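Local coordinates for protein agglutinin alpha chain (Artocarpus integer, PDB 4R6R) that binds D-galactose, recognises the T-antigen disaccharide Gal-beta1,3-GalNAc and human IgA1, and stimulates T and B cells, at residues G11-N16 with L58-E63. Residues are numbered along the deposited sequence; the frame is centred on the assembly and turned at random.
Sequences GIREIN and LDFPSE
In the jacalin fold, a beta-prism of type one, a loop that carries the chain from one four-stranded sheet into the next, L58-E63, leans on a classic beta bulge in strand 11-19, where R13 and E14 both face V31. One direct backbone bond fastens the two: L58 N donates to R13 O over 3.0 Å, with an N-H...O angle of 151°. Water enlarges this joint, one molecule donating to both R13 O and L58 O, another to I12 O and E63 O. The second lies in the plane of the F60 ring, at its edge.

F60 and R13 bring the largest side chains. F60 starts toward the strand from its backbone, and CG lies anti to the backbone N (chi1 173°); its CD2 sits over the centre of the R13 guanidinium, 3.6 Å from R13 CZ. Ring and guanidinium planes are inclined by 49°, far from a parallel stack. R13 stays extended from CG to NE, its CG lying 3.9 Å from F60 CG, while NE forms a salt bridge with D33 on strand 25-34. P61, joined through a cis peptide, lays CB over the centre of one ring face of F60, 3.7 Å above it. Deeper, L58 CD1 touches I12 CG2 at 4.1 Å; I12 itself packs against I113 and F116 of strand 110-120.

The chemistry implies a division of labour: R13 O is gripped by an amide and a water, I12 O by the other water, and the D33 salt bridge probably holds the guanidinium where its flat face can meet F60 CD2.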
loop_
_atom_site.group_PDB
_atom_site.type_symbol
_atom_site.label_atom_id
_atom_site.label_comp_id
_atom_site.label_asym_id
_atom_site.label_seq_id
_atom_site.Cartn_x
_atom_site.Cartn_y
_atom_site.Cartn_z
ATOM N N GLY A 11 -4.653 4.191 12.816
ATOM C CA GLY A 11 -3.577 4.398 13.755
ATOM C C GLY A 11 -4.042 3.970 15.132
ATOM O O GLY A 11 -5.110 3.309 15.209
ATOM N N ILE A 12 -3.228 4.253 16.130
ATOM C CA ILE A 12 -3.479 3.791 17.516
ATOM C C ILE A 12 -3.456 4.979 18.448
ATOM O O ILE A 12 -2.534 5.808 18.463
ATOM C CB ILE A 12 -2.464 2.725 17.987
ATOM C CG1 ILE A 12 -2.674 1.468 17.119
ATOM C CG2 ILE A 12 -2.665 2.392 19.457
ATOM C CD1 ILE A 12 -1.535 0.470 17.283
ATOM N N ARG A 13 -4.536 5.139 19.220
ATOM C CA ARG A 13 -4.600 6.191 20.236
ATOM C C ARG A 13 -4.273 5.707 21.644
ATOM O O ARG A 13 -3.655 6.442 22.394
ATOM C CB ARG A 13 -5.992 6.871 20.246
ATOM C CG ARG A 13 -6.143 7.746 18.991
ATOM C CD ARG A 13 -7.646 8.139 18.844
ATOM N NE ARG A 13 -7.838 9.135 17.744
ATOM C CZ ARG A 13 -7.683 10.452 17.885
ATOM N NH1 ARG A 13 -7.899 11.235 16.825
ATOM N NH2 ARG A 13 -7.401 10.971 19.094
ATOM N N GLU A 14 -4.712 4.529 22.036
ATOM C CA GLU A 14 -4.504 4.054 23.401
ATOM C C GLU A 14 -4.605 2.550 23.413
ATOM O O GLU A 14 -5.376 1.910 22.639
ATOM C CB GLU A 14 -5.629 4.652 24.262
ATOM C CG GLU A 14 -5.560 4.297 25.734
ATOM C CD GLU A 14 -6.672 5.042 26.475
ATOM O OE1 GLU A 14 -6.475 6.255 26.763
ATOM O OE2 GLU A 14 -7.726 4.459 26.786
ATOM N N ILE A 15 -3.791 1.946 24.290
ATOM C CA ILE A 15 -3.898 0.476 24.497
ATOM C C ILE A 15 -4.195 0.286 25.988
ATOM O O ILE A 15 -3.517 0.893 26.857
ATOM C CB ILE A 15 -2.581 -0.186 24.157
ATOM C CG1 ILE A 15 -2.359 -0.109 22.627
ATOM C CG2 ILE A 15 -2.670 -1.646 24.468
ATOM C CD1 ILE A 15 -1.011 -0.625 22.132
ATOM N N ASN A 16 -5.223 -0.486 26.255
ATOM C CA ASN A 16 -5.579 -0.848 27.630
ATOM C C ASN A 16 -5.409 -2.366 27.796
ATOM O O ASN A 16 -6.127 -3.143 27.191
ATOM C CB ASN A 16 -7.014 -0.462 27.896
ATOM C CG ASN A 16 -7.207 1.021 27.910
ATOM O OD1 ASN A 16 -6.844 1.700 28.858
ATOM N ND2 ASN A 16 -7.792 1.516 26.865
ATOM N N LEU A 58 -1.350 7.222 24.083
ATOM C CA LEU A 58 -0.334 7.803 23.211
ATOM C C LEU A 58 -0.734 9.198 22.797
ATOM O O LEU A 58 -1.919 9.475 22.609
ATOM C CB LEU A 58 -0.196 7.012 21.921
ATOM C CG LEU A 58 0.154 5.527 22.212
ATOM C CD1 LEU A 58 0.362 4.776 20.877
ATOM C CD2 LEU A 58 1.444 5.405 23.048
ATOM N N ASP A 59 0.281 10.037 22.566
ATOM C CA ASP A 59 0.015 11.409 22.102
ATOM C C ASP A 59 -0.174 11.363 20.575
ATOM O O ASP A 59 0.675 11.788 19.797
ATOM C CB ASP A 59 1.195 12.347 22.528
ATOM C CG ASP A 59 0.988 13.794 22.054
ATOM O OD1 ASP A 59 -0.162 14.142 21.731
ATOM O OD2 ASP A 59 1.975 14.566 22.032
ATOM N N PHE A 60 -1.277 10.740 20.136
ATOM C CA PHE A 60 -1.554 10.573 18.706
ATOM C C PHE A 60 -1.903 11.969 18.146
ATOM O O PHE A 60 -2.577 12.778 18.814
ATOM C CB PHE A 60 -2.716 9.628 18.541
ATOM C CG PHE A 60 -3.208 9.503 17.140
ATOM C CD1 PHE A 60 -2.675 8.562 16.252
ATOM C CD2 PHE A 60 -4.254 10.318 16.686
ATOM C CE1 PHE A 60 -3.087 8.504 14.945
ATOM C CE2 PHE A 60 -4.718 10.189 15.372
ATOM C CZ PHE A 60 -4.140 9.276 14.487
ATOM N N PRO A 61 -1.423 12.300 16.946
ATOM C CA PRO A 61 -0.658 11.476 16.015
ATOM C C PRO A 61 0.844 11.631 16.031
ATOM O O PRO A 61 1.546 10.955 15.278
ATOM C CB PRO A 61 -1.205 11.937 14.642
ATOM C CG PRO A 61 -1.333 13.437 14.896
ATOM C CD PRO A 61 -1.952 13.527 16.278
ATOM N N SER A 62 1.396 12.467 16.912
ATOM C CA SER A 62 2.850 12.627 16.855
ATOM C C SER A 62 3.620 11.474 17.465
ATOM O O SER A 62 4.783 11.220 17.085
ATOM C CB SER A 62 3.253 13.960 17.520
ATOM O OG SER A 62 3.050 13.921 18.901
ATOM N N GLU A 63 2.949 10.781 18.396
ATOM C CA GLU A 63 3.530 9.580 19.066
ATOM C C GLU A 63 2.993 8.280 18.454
ATOM O O GLU A 63 1.794 8.185 18.307
ATOM C CB GLU A 63 3.257 9.570 20.581
ATOM C CG GLU A 63 3.914 8.377 21.288
ATOM C CD GLU A 63 3.749 8.342 22.787
ATOM O OE1 GLU A 63 2.881 9.056 23.314
ATOM O OE2 GLU A 63 4.505 7.579 23.445
HETATM O O HOH W 1 0.047 6.221 17.541
HETATM O O HOH W 2 -4.576 8.935 23.496
#